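Local coordinates for putative cobalamin synthesis related protein (Corynebacterium diphtheriae, PDB 2NPN) that binds S-adenosylmethionine and probably acts as a methyltransferase of the precorrin-6A synthase (deacetylating) kind in cobalamin biosynthesis, at residues M2-I8 against H133-I139; H28-I32 against E97-D101; A144-T149 against D243-L247; W203-F207 against H238-M242. All blocks are in the same frame, centred on the assembly; numbering follows the deposited sequence.

Interaction 1: M2-I8 against H133-I139; sequences MRTIYVI and HADVKVI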
# COMPACT_ATOMS: atom_id res chain seq x y z
N MSE A 2 -12.33 4.18 -26.70
CA MSE A 2 -11.72 4.73 -25.49
C MSE A 2 -10.55 3.87 -25.03
O MSE A 2 -10.53 2.67 -25.30
CB MSE A 2 -12.74 4.81 -24.35
CG MSE A 2 -13.09 3.48 -23.71
SE MSE A 2 -14.57 3.64 -22.45
CE MSE A 2 -15.90 4.34 -23.71
N ARG A 3 -9.64 4.47 -24.29
CA ARG A 3 -8.57 3.71 -23.71
C ARG A 3 -9.06 2.96 -22.46
O ARG A 3 -10.11 3.29 -21.91
CB ARG A 3 -7.42 4.64 -23.34
CG ARG A 3 -6.80 5.35 -24.55
CD ARG A 3 -5.76 6.35 -24.09
NE ARG A 3 -4.89 6.77 -25.19
CZ ARG A 3 -5.19 7.70 -26.09
NH1 ARG A 3 -6.35 8.36 -26.03
NH2 ARG A 3 -4.36 7.98 -27.08
N THR A 4 -8.33 1.92 -22.08
CA THR A 4 -8.50 1.22 -20.80
C THR A 4 -7.39 1.64 -19.85
O THR A 4 -6.24 1.62 -20.24
CB THR A 4 -8.44 -0.29 -20.99
OG1 THR A 4 -9.54 -0.68 -21.82
CG2 THR A 4 -8.51 -1.03 -19.64
N ILE A 5 -7.75 2.05 -18.63
CA ILE A 5 -6.79 2.31 -17.58
C ILE A 5 -6.92 1.21 -16.53
O ILE A 5 -7.94 1.13 -15.84
CB ILE A 5 -7.00 3.71 -16.92
CG1 ILE A 5 -6.79 4.86 -17.91
CG2 ILE A 5 -6.05 3.86 -15.73
CD1 ILE A 5 -7.15 6.23 -17.39
N TYR A 6 -5.93 0.32 -16.45
CA TYR A 6 -5.91 -0.70 -15.44
C TYR A 6 -5.25 -0.07 -14.22
O TYR A 6 -4.20 0.52 -14.32
CB TYR A 6 -5.08 -1.91 -15.85
CG TYR A 6 -5.63 -2.72 -16.94
CD1 TYR A 6 -6.68 -3.57 -16.71
CD2 TYR A 6 -5.04 -2.70 -18.21
CE1 TYR A 6 -7.19 -4.37 -17.69
CE2 TYR A 6 -5.55 -3.51 -19.23
CZ TYR A 6 -6.63 -4.34 -18.95
OH TYR A 6 -7.15 -5.14 -19.93
N VAL A 7 -5.87 -0.26 -13.06
CA VAL A 7 -5.26 0.18 -11.80
C VAL A 7 -4.95 -1.11 -11.05
O VAL A 7 -5.87 -1.79 -10.60
CB VAL A 7 -6.19 1.11 -11.00
CG1 VAL A 7 -5.51 1.54 -9.70
CG2 VAL A 7 -6.58 2.32 -11.88
N ILE A 8 -3.68 -1.45 -11.00
CA ILE A 8 -3.29 -2.81 -10.67
C ILE A 8 -2.59 -2.87 -9.30
O ILE A 8 -1.48 -2.34 -9.13
CB ILE A 8 -2.34 -3.45 -11.75
CG1 ILE A 8 -2.93 -3.28 -13.15
CG2 ILE A 8 -2.03 -4.91 -11.37
CD1 ILE A 8 -2.19 -4.01 -14.22
N HIS A 133 -11.02 10.31 -21.98
CA HIS A 133 -11.98 9.24 -22.12
C HIS A 133 -11.29 7.90 -21.87
O HIS A 133 -10.38 7.51 -22.61
CB HIS A 133 -12.59 9.28 -23.52
CG HIS A 133 -13.30 10.58 -23.82
ND1 HIS A 133 -12.84 11.47 -24.77
CD2 HIS A 133 -14.40 11.14 -23.28
CE1 HIS A 133 -13.65 12.51 -24.82
NE2 HIS A 133 -14.60 12.34 -23.92
N ALA A 134 -11.73 7.21 -20.84
CA ALA A 134 -11.15 5.92 -20.49
C ALA A 134 -12.13 5.05 -19.71
O ALA A 134 -13.00 5.57 -19.00
CB ALA A 134 -9.90 6.11 -19.68
N ASP A 135 -12.00 3.74 -19.85
CA ASP A 135 -12.67 2.78 -18.97
C ASP A 135 -11.67 2.35 -17.89
O ASP A 135 -10.65 1.72 -18.20
CB ASP A 135 -13.14 1.58 -19.81
CG ASP A 135 -13.75 0.46 -18.97
OD1 ASP A 135 -14.24 0.70 -17.85
OD2 ASP A 135 -13.73 -0.69 -19.46
N VAL A 136 -11.97 2.68 -16.62
CA VAL A 136 -11.08 2.34 -15.51
C VAL A 136 -11.42 0.97 -14.98
O VAL A 136 -12.57 0.72 -14.65
CB VAL A 136 -11.13 3.40 -14.40
CG1 VAL A 136 -10.20 3.00 -13.24
CG2 VAL A 136 -10.74 4.78 -14.97
N LYS A 137 -10.44 0.08 -14.94
CA LYS A 137 -10.61 -1.28 -14.43
C LYS A 137 -9.61 -1.53 -13.28
O LYS A 137 -8.39 -1.45 -13.47
CB LYS A 137 -10.42 -2.30 -15.55
CG LYS A 137 -11.40 -2.11 -16.75
CD LYS A 137 -11.14 -3.11 -17.85
CE LYS A 137 -11.74 -4.49 -17.54
NZ LYS A 137 -11.92 -5.26 -18.81
N VAL A 138 -10.14 -1.86 -12.11
CA VAL A 138 -9.33 -2.02 -10.93
C VAL A 138 -9.09 -3.52 -10.74
O VAL A 138 -10.02 -4.34 -10.79
CB VAL A 138 -10.01 -1.42 -9.71
CG1 VAL A 138 -9.16 -1.65 -8.45
CG2 VAL A 138 -10.34 0.05 -9.93
N ILE A 139 -7.82 -3.83 -10.48
CA ILE A 139 -7.37 -5.20 -10.26
C ILE A 139 -6.85 -5.31 -8.82
O ILE A 139 -5.87 -4.66 -8.48
CB ILE A 139 -6.28 -5.58 -11.30
CG1 ILE A 139 -6.88 -5.51 -12.71
CG2 ILE A 139 -5.70 -6.90 -10.95
CD1 ILE A 139 -5.88 -5.86 -13.85
O HOH W 1 -8.90 8.04 -24.57
O HOH W 2 -12.00 -1.70 -21.28

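Interaction 2: H28-I32 against E97-D101; sequences HAQAI and ERTPD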
# COMPACT_ATOMS: atom_id res chain seq x y z
N HIS A 28 -0.76 -6.89 -21.03
CA HIS A 28 -1.51 -6.20 -22.07
C HIS A 28 -1.35 -4.67 -22.09
O HIS A 28 -1.72 -4.04 -23.08
CB HIS A 28 -2.99 -6.64 -21.97
CG HIS A 28 -3.20 -8.07 -22.34
ND1 HIS A 28 -3.47 -8.48 -23.63
CD2 HIS A 28 -3.16 -9.20 -21.60
CE1 HIS A 28 -3.58 -9.80 -23.65
NE2 HIS A 28 -3.41 -10.26 -22.43
N ALA A 29 -0.73 -4.08 -21.08
CA ALA A 29 -0.53 -2.63 -21.07
C ALA A 29 0.54 -2.23 -22.05
O ALA A 29 1.62 -2.81 -22.09
CB ALA A 29 -0.18 -2.11 -19.71
N GLN A 30 0.22 -1.21 -22.83
CA GLN A 30 1.16 -0.58 -23.74
C GLN A 30 2.01 0.51 -23.07
O GLN A 30 2.99 1.00 -23.67
CB GLN A 30 0.39 0.00 -24.90
CG GLN A 30 0.03 -1.04 -25.93
CD GLN A 30 -1.41 -0.92 -26.39
OE1 GLN A 30 -2.26 -0.37 -25.68
NE2 GLN A 30 -1.71 -1.47 -27.56
N ALA A 31 1.61 0.92 -21.87
CA ALA A 31 2.35 1.83 -21.03
C ALA A 31 2.06 1.54 -19.58
O ALA A 31 0.98 1.12 -19.27
CB ALA A 31 1.99 3.28 -21.32
N ILE A 32 3.05 1.81 -18.73
CA ILE A 32 2.97 1.59 -17.30
C ILE A 32 3.35 2.86 -16.54
O ILE A 32 4.38 3.47 -16.82
CB ILE A 32 3.84 0.41 -16.83
CG1 ILE A 32 3.39 -0.89 -17.49
CG2 ILE A 32 3.73 0.25 -15.30
CD1 ILE A 32 4.28 -2.10 -17.17
N GLU A 97 0.23 9.95 -25.57
CA GLU A 97 1.45 9.75 -26.39
C GLU A 97 1.82 8.29 -26.47
O GLU A 97 2.27 7.84 -27.52
CB GLU A 97 2.67 10.49 -25.81
CG GLU A 97 2.59 11.98 -25.92
CD GLU A 97 3.46 12.74 -24.91
OE1 GLU A 97 4.06 12.11 -23.99
OE2 GLU A 97 3.55 13.99 -25.03
N ARG A 98 1.66 7.55 -25.36
CA ARG A 98 2.24 6.21 -25.25
C ARG A 98 1.26 5.10 -25.51
O ARG A 98 1.64 3.92 -25.47
CB ARG A 98 2.92 5.99 -23.90
CG ARG A 98 4.14 6.81 -23.66
CD ARG A 98 4.73 6.50 -22.31
NE ARG A 98 5.96 7.24 -22.13
CZ ARG A 98 6.95 6.90 -21.31
NH1 ARG A 98 6.89 5.82 -20.54
NH2 ARG A 98 8.03 7.68 -21.26
N THR A 99 -0.01 5.43 -25.72
CA THR A 99 -1.01 4.42 -26.04
C THR A 99 -1.90 4.95 -27.15
O THR A 99 -2.25 6.13 -27.16
CB THR A 99 -1.86 4.06 -24.80
OG1 THR A 99 -2.61 5.21 -24.40
CG2 THR A 99 -0.95 3.63 -23.61
N PRO A 100 -2.33 4.07 -28.06
CA PRO A 100 -3.29 4.48 -29.09
C PRO A 100 -4.67 4.69 -28.48
O PRO A 100 -4.90 4.34 -27.30
CB PRO A 100 -3.30 3.29 -30.05
CG PRO A 100 -2.90 2.15 -29.25
CD PRO A 100 -2.01 2.64 -28.13
N ASP A 101 -5.58 5.23 -29.29
CA ASP A 101 -6.88 5.64 -28.78
C ASP A 101 -7.73 4.49 -28.23
O ASP A 101 -8.63 4.75 -27.44
CB ASP A 101 -7.66 6.47 -29.79
CG ASP A 101 -7.89 5.75 -31.09
OD1 ASP A 101 -7.50 4.56 -31.22
OD2 ASP A 101 -8.46 6.39 -32.01
O HOH W 3 4.19 3.01 -25.89
O HOH W 4 5.34 3.29 -20.04

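Interaction 3: A144-T149 against D243-L247; sequences AVQVLT and DTYLL. With SAM (S-adenosylmethionine), chain C.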
# COMPACT_ATOMS: atom_id res chain seq x y z
N ALA A 144 -0.95 -5.32 2.80
CA ALA A 144 -0.01 -5.52 3.89
C ALA A 144 -0.69 -6.22 5.08
O ALA A 144 -0.09 -7.03 5.80
CB ALA A 144 0.59 -4.16 4.32
N VAL A 145 -1.96 -5.89 5.32
CA VAL A 145 -2.75 -6.54 6.39
C VAL A 145 -2.82 -8.05 6.18
O VAL A 145 -2.68 -8.85 7.12
CB VAL A 145 -4.19 -5.96 6.43
CG1 VAL A 145 -5.00 -6.61 7.54
CG2 VAL A 145 -4.18 -4.43 6.58
N GLN A 146 -3.10 -8.46 4.95
CA GLN A 146 -3.20 -9.90 4.66
C GLN A 146 -1.86 -10.59 4.80
O GLN A 146 -1.79 -11.77 5.21
CB GLN A 146 -3.75 -10.08 3.25
CG GLN A 146 -5.20 -9.80 3.14
CD GLN A 146 -5.62 -9.74 1.68
OE1 GLN A 146 -6.19 -10.69 1.15
NE2 GLN A 146 -5.34 -8.63 1.03
N VAL A 147 -0.77 -9.90 4.45
CA VAL A 147 0.58 -10.49 4.63
C VAL A 147 0.88 -10.58 6.14
O VAL A 147 1.43 -11.58 6.57
CB VAL A 147 1.66 -9.74 3.85
CG1 VAL A 147 2.99 -10.44 4.02
CG2 VAL A 147 1.29 -9.70 2.33
N LEU A 148 0.53 -9.58 6.93
CA LEU A 148 0.77 -9.64 8.37
C LEU A 148 0.09 -10.88 8.98
O LEU A 148 0.69 -11.65 9.74
CB LEU A 148 0.23 -8.36 9.05
CG LEU A 148 0.39 -8.40 10.58
CD1 LEU A 148 1.81 -8.04 11.04
CD2 LEU A 148 -0.60 -7.41 11.24
N THR A 149 -1.20 -11.05 8.68
CA THR A 149 -1.95 -12.14 9.31
C THR A 149 -1.44 -13.47 8.77
O THR A 149 -1.35 -14.45 9.51
CB THR A 149 -3.45 -11.96 9.15
OG1 THR A 149 -3.78 -11.77 7.78
CG2 THR A 149 -3.91 -10.75 9.95
N ASP A 243 5.52 -0.37 8.83
CA ASP A 243 5.04 -1.43 9.69
C ASP A 243 3.51 -1.48 9.66
O ASP A 243 2.84 -0.46 9.39
CB ASP A 243 5.56 -1.35 11.15
CG ASP A 243 5.10 -0.06 11.93
OD1 ASP A 243 4.71 0.95 11.28
OD2 ASP A 243 5.20 -0.01 13.19
N THR A 244 2.99 -2.65 10.02
CA THR A 244 1.54 -2.83 10.19
C THR A 244 1.42 -3.73 11.42
O THR A 244 2.28 -4.60 11.65
CB THR A 244 0.90 -3.53 8.94
OG1 THR A 244 1.11 -2.75 7.75
CG2 THR A 244 -0.64 -3.72 9.08
N TYR A 245 0.40 -3.51 12.23
CA TYR A 245 0.24 -4.34 13.42
C TYR A 245 -1.24 -4.53 13.73
O TYR A 245 -2.07 -3.75 13.32
CB TYR A 245 1.04 -3.81 14.60
CG TYR A 245 0.78 -2.37 15.01
CD1 TYR A 245 -0.08 -2.07 16.08
CD2 TYR A 245 1.48 -1.30 14.43
CE1 TYR A 245 -0.30 -0.74 16.50
CE2 TYR A 245 1.27 -0.01 14.87
CZ TYR A 245 0.38 0.28 15.92
OH TYR A 245 0.24 1.60 16.37
N LEU A 246 -1.52 -5.58 14.50
CA LEU A 246 -2.87 -5.92 14.92
C LEU A 246 -2.84 -5.96 16.45
O LEU A 246 -1.94 -6.58 17.01
CB LEU A 246 -3.32 -7.28 14.37
CG LEU A 246 -4.78 -7.63 14.58
CD1 LEU A 246 -5.27 -8.59 13.41
CD2 LEU A 246 -5.03 -8.20 15.94
N LEU A 247 -3.74 -5.23 17.09
CA LEU A 247 -3.91 -5.23 18.56
C LEU A 247 -5.20 -5.94 18.85
O LEU A 247 -6.22 -5.75 18.20
CB LEU A 247 -4.02 -3.79 19.07
CG LEU A 247 -2.81 -2.88 18.85
CD1 LEU A 247 -3.09 -1.43 19.45
CD2 LEU A 247 -1.58 -3.45 19.41
N SAM C . -2.51 -0.07 -0.57
CA SAM C . -1.58 -0.60 0.47
C SAM C . -1.99 -1.98 0.93
O SAM C . -1.28 -2.57 1.80
OXT SAM C . -2.98 -2.53 0.41
CB SAM C . -1.48 0.38 1.65
CG SAM C . -0.81 1.71 1.31
SD SAM C . -0.55 2.85 2.71
CE SAM C . 0.10 4.24 1.73
C5' SAM C . 1.05 2.44 3.48
C4' SAM C . 0.94 1.65 4.80
O4' SAM C . 0.72 0.31 4.50
C3' SAM C . 2.20 1.64 5.66
O3' SAM C . 2.30 2.78 6.47
C2' SAM C . 2.06 0.37 6.47
O2' SAM C . 1.08 0.55 7.48
C1' SAM C . 1.49 -0.51 5.38
N9 SAM C . 2.53 -1.25 4.62
C8 SAM C . 2.70 -1.22 3.25
N7 SAM C . 3.67 -2.05 2.88
C5 SAM C . 4.12 -2.67 4.01
C6 SAM C . 5.05 -3.67 4.24
N6 SAM C . 5.77 -4.22 3.23
N1 SAM C . 5.27 -4.10 5.54
C2 SAM C . 4.51 -3.60 6.57
N3 SAM C . 3.58 -2.63 6.36
C4 SAM C . 3.35 -2.17 5.10

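Interaction 4: W203-F207 against H238-M242; sequences WWGAF and HGWIM. With SAM (S-adenosylmethionine), chain C.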
# COMPACT_ATOMS: atom_id res chain seq x y z
N TRP A 203 0.47 -8.35 17.27
CA TRP A 203 1.24 -8.94 16.20
C TRP A 203 1.72 -7.83 15.26
O TRP A 203 0.91 -7.07 14.75
CB TRP A 203 0.41 -9.92 15.41
CG TRP A 203 -0.04 -11.13 16.19
CD1 TRP A 203 0.56 -12.36 16.26
CD2 TRP A 203 -1.25 -11.24 16.95
NE1 TRP A 203 -0.20 -13.22 17.03
CE2 TRP A 203 -1.32 -12.57 17.44
CE3 TRP A 203 -2.30 -10.35 17.25
CZ2 TRP A 203 -2.41 -13.02 18.21
CZ3 TRP A 203 -3.37 -10.82 18.00
CH2 TRP A 203 -3.41 -12.13 18.48
N TRP A 204 3.04 -7.74 15.09
CA TRP A 204 3.68 -6.62 14.40
C TRP A 204 4.54 -7.15 13.28
O TRP A 204 5.13 -8.24 13.34
CB TRP A 204 4.48 -5.80 15.42
CG TRP A 204 5.19 -4.64 14.94
CD1 TRP A 204 4.74 -3.34 14.92
CD2 TRP A 204 6.55 -4.59 14.44
NE1 TRP A 204 5.72 -2.51 14.44
CE2 TRP A 204 6.83 -3.24 14.13
CE3 TRP A 204 7.55 -5.55 14.22
CZ2 TRP A 204 8.09 -2.82 13.67
CZ3 TRP A 204 8.77 -5.14 13.72
CH2 TRP A 204 9.03 -3.78 13.46
N GLY A 205 4.65 -6.36 12.20
CA GLY A 205 5.59 -6.67 11.17
C GLY A 205 6.02 -5.47 10.38
O GLY A 205 5.23 -4.56 10.13
N ALA A 206 7.27 -5.52 9.94
CA ALA A 206 7.85 -4.49 9.09
C ALA A 206 8.47 -5.12 7.87
O ALA A 206 8.92 -6.25 7.91
CB ALA A 206 8.87 -3.66 9.85
N PHE A 207 8.43 -4.39 6.75
CA PHE A 207 8.99 -4.85 5.49
C PHE A 207 8.40 -6.22 5.13
O PHE A 207 9.10 -7.10 4.61
CB PHE A 207 10.53 -4.93 5.60
CG PHE A 207 11.17 -3.66 6.13
CD1 PHE A 207 11.11 -2.47 5.38
CD2 PHE A 207 11.85 -3.66 7.31
CE1 PHE A 207 11.72 -1.30 5.83
CE2 PHE A 207 12.47 -2.47 7.79
CZ PHE A 207 12.38 -1.31 7.04
N HIS A 238 17.70 1.65 7.53
CA HIS A 238 17.17 1.59 6.16
C HIS A 238 16.85 2.96 5.60
O HIS A 238 16.69 3.11 4.39
CB HIS A 238 15.88 0.74 6.10
CG HIS A 238 16.10 -0.73 6.31
ND1 HIS A 238 16.39 -1.59 5.28
CD2 HIS A 238 16.03 -1.49 7.43
CE1 HIS A 238 16.51 -2.82 5.76
NE2 HIS A 238 16.30 -2.79 7.06
N GLY A 239 16.69 3.95 6.47
CA GLY A 239 16.30 5.30 6.05
C GLY A 239 14.82 5.53 6.15
O GLY A 239 14.34 6.65 6.02
N TRP A 240 14.08 4.44 6.36
CA TRP A 240 12.62 4.47 6.42
C TRP A 240 12.14 3.14 6.98
O TRP A 240 12.89 2.17 7.07
CB TRP A 240 12.00 4.67 5.03
CG TRP A 240 12.36 3.57 4.06
CD1 TRP A 240 13.52 3.47 3.33
CD2 TRP A 240 11.57 2.42 3.70
NE1 TRP A 240 13.50 2.33 2.56
CE2 TRP A 240 12.32 1.68 2.75
CE3 TRP A 240 10.31 1.94 4.07
CZ2 TRP A 240 11.86 0.49 2.20
CZ3 TRP A 240 9.84 0.77 3.50
CH2 TRP A 240 10.62 0.06 2.58
N ILE A 241 10.87 3.10 7.35
CA ILE A 241 10.26 1.83 7.75
C ILE A 241 8.77 1.88 7.48
O ILE A 241 8.17 2.94 7.59
CB ILE A 241 10.52 1.50 9.25
CG1 ILE A 241 9.94 0.12 9.62
CG2 ILE A 241 9.93 2.57 10.21
CD1 ILE A 241 10.58 -0.43 10.85
N MSE A 242 8.19 0.75 7.07
CA MSE A 242 6.74 0.64 7.03
C MSE A 242 6.39 -0.58 7.84
O MSE A 242 6.95 -1.65 7.61
CB MSE A 242 6.21 0.49 5.61
CG MSE A 242 6.28 1.77 4.80
SE MSE A 242 5.41 1.62 3.08
CE MSE A 242 6.40 0.10 2.39
N SAM C . -2.51 -0.07 -0.57
CA SAM C . -1.58 -0.60 0.47
C SAM C . -1.99 -1.98 0.93
O SAM C . -1.28 -2.57 1.80
OXT SAM C . -2.98 -2.53 0.41
CB SAM C . -1.48 0.38 1.65
CG SAM C . -0.81 1.71 1.31
SD SAM C . -0.55 2.85 2.71
CE SAM C . 0.10 4.24 1.73
C5' SAM C . 1.05 2.44 3.48
C4' SAM C . 0.94 1.65 4.80
O4' SAM C . 0.72 0.31 4.50
C3' SAM C . 2.20 1.64 5.66
O3' SAM C . 2.30 2.78 6.47
C2' SAM C . 2.06 0.37 6.47
O2' SAM C . 1.08 0.55 7.48
C1' SAM C . 1.49 -0.51 5.38
N9 SAM C . 2.53 -1.25 4.62
C8 SAM C . 2.70 -1.22 3.25
N7 SAM C . 3.67 -2.05 2.88
C5 SAM C . 4.12 -2.67 4.01
C6 SAM C . 5.05 -3.67 4.24
N6 SAM C . 5.77 -4.22 3.23
N1 SAM C . 5.27 -4.10 5.54
C2 SAM C . 4.51 -3.60 6.57
N3 SAM C . 3.58 -2.63 6.36
C4 SAM C . 3.35 -2.17 5.10

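Interaction 1: M2-I8 against H133-I139
I139, V7 and K137 lose the most surface where strand 3-8 pairs in parallel with 134-139, an outermost strand of the N-terminal sheet. V7 makes the last two hydrogen bonds of the pattern: its N donates to K137 O (2.8 Å) and its O accepts from I139 N (2.8 Å). The same parallel pattern runs on through K137 N to I5 O (2.9 Å), I5 N to D135 O (3.0 Å) and D135 N to R3 O (2.8 Å). On one face V7 CG2 meets V136 CG1 at 3.9 Å, and helix 119-130 covers both valines. On the other, I139 CD1 lies 3.8 Å from Y6 CD1 and 4.0 Å from I8 CG1, with helix 20-28 against I8 and I139; K137 CD rests 3.8 Å from T4 CG2. Near the start of the strands a water donates to T4 OG1 and D135 OD2, 2.7 Å each. Backbone bonds thus fix the register, while aliphatic side chains let helices pack on both faces, as in a three-layer alpha/beta/alpha sandwich.

Interaction 2: H28-I32 against E97-D101
The methyl of A31 packs against R98 and T99, at the end of helix 78-98: A31 CB is 3.7 Å from T99 CG2 and 3.9 Å from R98 CB. T99, the first residue to leave helical angles, takes the p rotamer; its OG1 is hydrogen-bonded back to I95 O in the last turn of the helix, and its CG2 is left facing A31 and Q30, whose CB is 4.1 Å away. R98 is m at chi1 and then extended through chi2 and chi3, so that its guanidinium runs alongside the start of strand 31-35. There NH1 and the backbone N of I32 both donate to one water, at 3.0 Å each. A second water donates to both R98 O (2.7 Å) and Q30 O (3.2 Å, longer), spanning two carbonyls that themselves stand 3.7 Å apart. Q30, the most covered residue, has an m chi1 but a chi2 of 135°, between wells; this bent side chain brings OE1 to the backbone N of A104, which it accepts from, and within 3.9 Å of P100 CD. No direct hydrogen bond joins the two segments. Strand 61-64, helix 78-98 and strand 104-109 form a beta-alpha-beta crossover spanning strand 31-35, which lies between the two parallel strands; the contact is where the helix ends and the chain turns toward 104-109.

Interaction 3: A144-T149 against D243-L247
The S-adenosylmethionine pocket of this tetrapyrrole methylase is lined here by the first turn of helix 144-152 and the start of strand 243-249, a central strand of the mixed C-terminal sheet. Each segment holds a different part of the ligand. At the helix N-terminus, A144 N donates to the carboxylate atom O of SAM (2.9 Å, nearly linear at 175°). On the strand, D243 O accepts from the ribose hydroxyl O2' at 2.8 Å, while the carboxylate of D243, whose CA-to-CB bond points away from the helix, forms a salt bridge with K231. The helix crosses the strand at -62°, the axes 8.5 Å apart, and packs through side chains without a direct hydrogen bond. L148, rotamer t with chi2 at 80°, lies over the strand: its CD1 is 3.5 Å from T244 O, and its CD2 is 4.1 Å from L246 CB. T244 has the most surface covered; A144 CB approaches its OG1 at 3.7 Å, and V145 CG2 its CG2 at 4.4 Å. With chi1 at m, T244 turns its methyl to V145 and L148 and its hydroxyl to the adenine, where OG1 donates to N3 of SAM at 2.8 Å.

Interaction 4: W203-F207 against H238-M242
Strand 203-206 ends at F207, and the irregular segment 238-242 comes back past that end, the touching parts directed 126° apart, to form one wall of the adenine pocket of this tetrapyrrole methylase. One backbone hydrogen bond joins them, F207 N to M242 O (3.2 Å); the same oxygen receives a CA-H...O contact from A206 CA at 3.3 Å. F207 has positive phi (55°), turning the chain off the strand. G239, also with positive phi, is the first residue past helix 220-238 and leads into the loop. F207 is the most covered residue. It forms an aromatic cluster with H238 and W240: its edge meets the face of the W240 six-membered ring, a T-shaped pair with centroids 5.1 Å apart and planes at 83°, while the H238 ring lies obliquely to it, centroids 4.5 Å apart. F207 CZ also touches I241 CG1 at 3.8 Å. I241 CD1 continues the apolar contact to A206 CB (3.8 Å) and, more loosely, W204 CZ2 (4.5 Å); the indole NE1 of W204 is hydrogen-bonded to D243. Backbone atoms face the ligand: F207 N lies 3.4 Å from N1 of SAM, and M242 O 3.3 Å from its C2.

In the fold
The contacts form two groups on opposite sides of the chain's centre. Interactions 1 and 2 reach the N-terminal parallel sheet, their centres 11 Å apart, and meet where R3 NH2 is hydrogen-bonded to T99 O (2.8 Å). Interactions 3 and 4, also 11 Å apart, share the C-terminal mixed sheet, in which strands 243-249 and 200-206 are neighbours, and both touch SAM. About 29 to 35 Å separates the centres of one group from those of the other. Along the chain, interaction 2 is nested within interaction 1 and interaction 4 within interaction 3, the two pairs in series; strand 134-139 is followed directly by helix 144-152. This matches the two-domain tetrapyrrole methylase fold, with SAM bound between the domains.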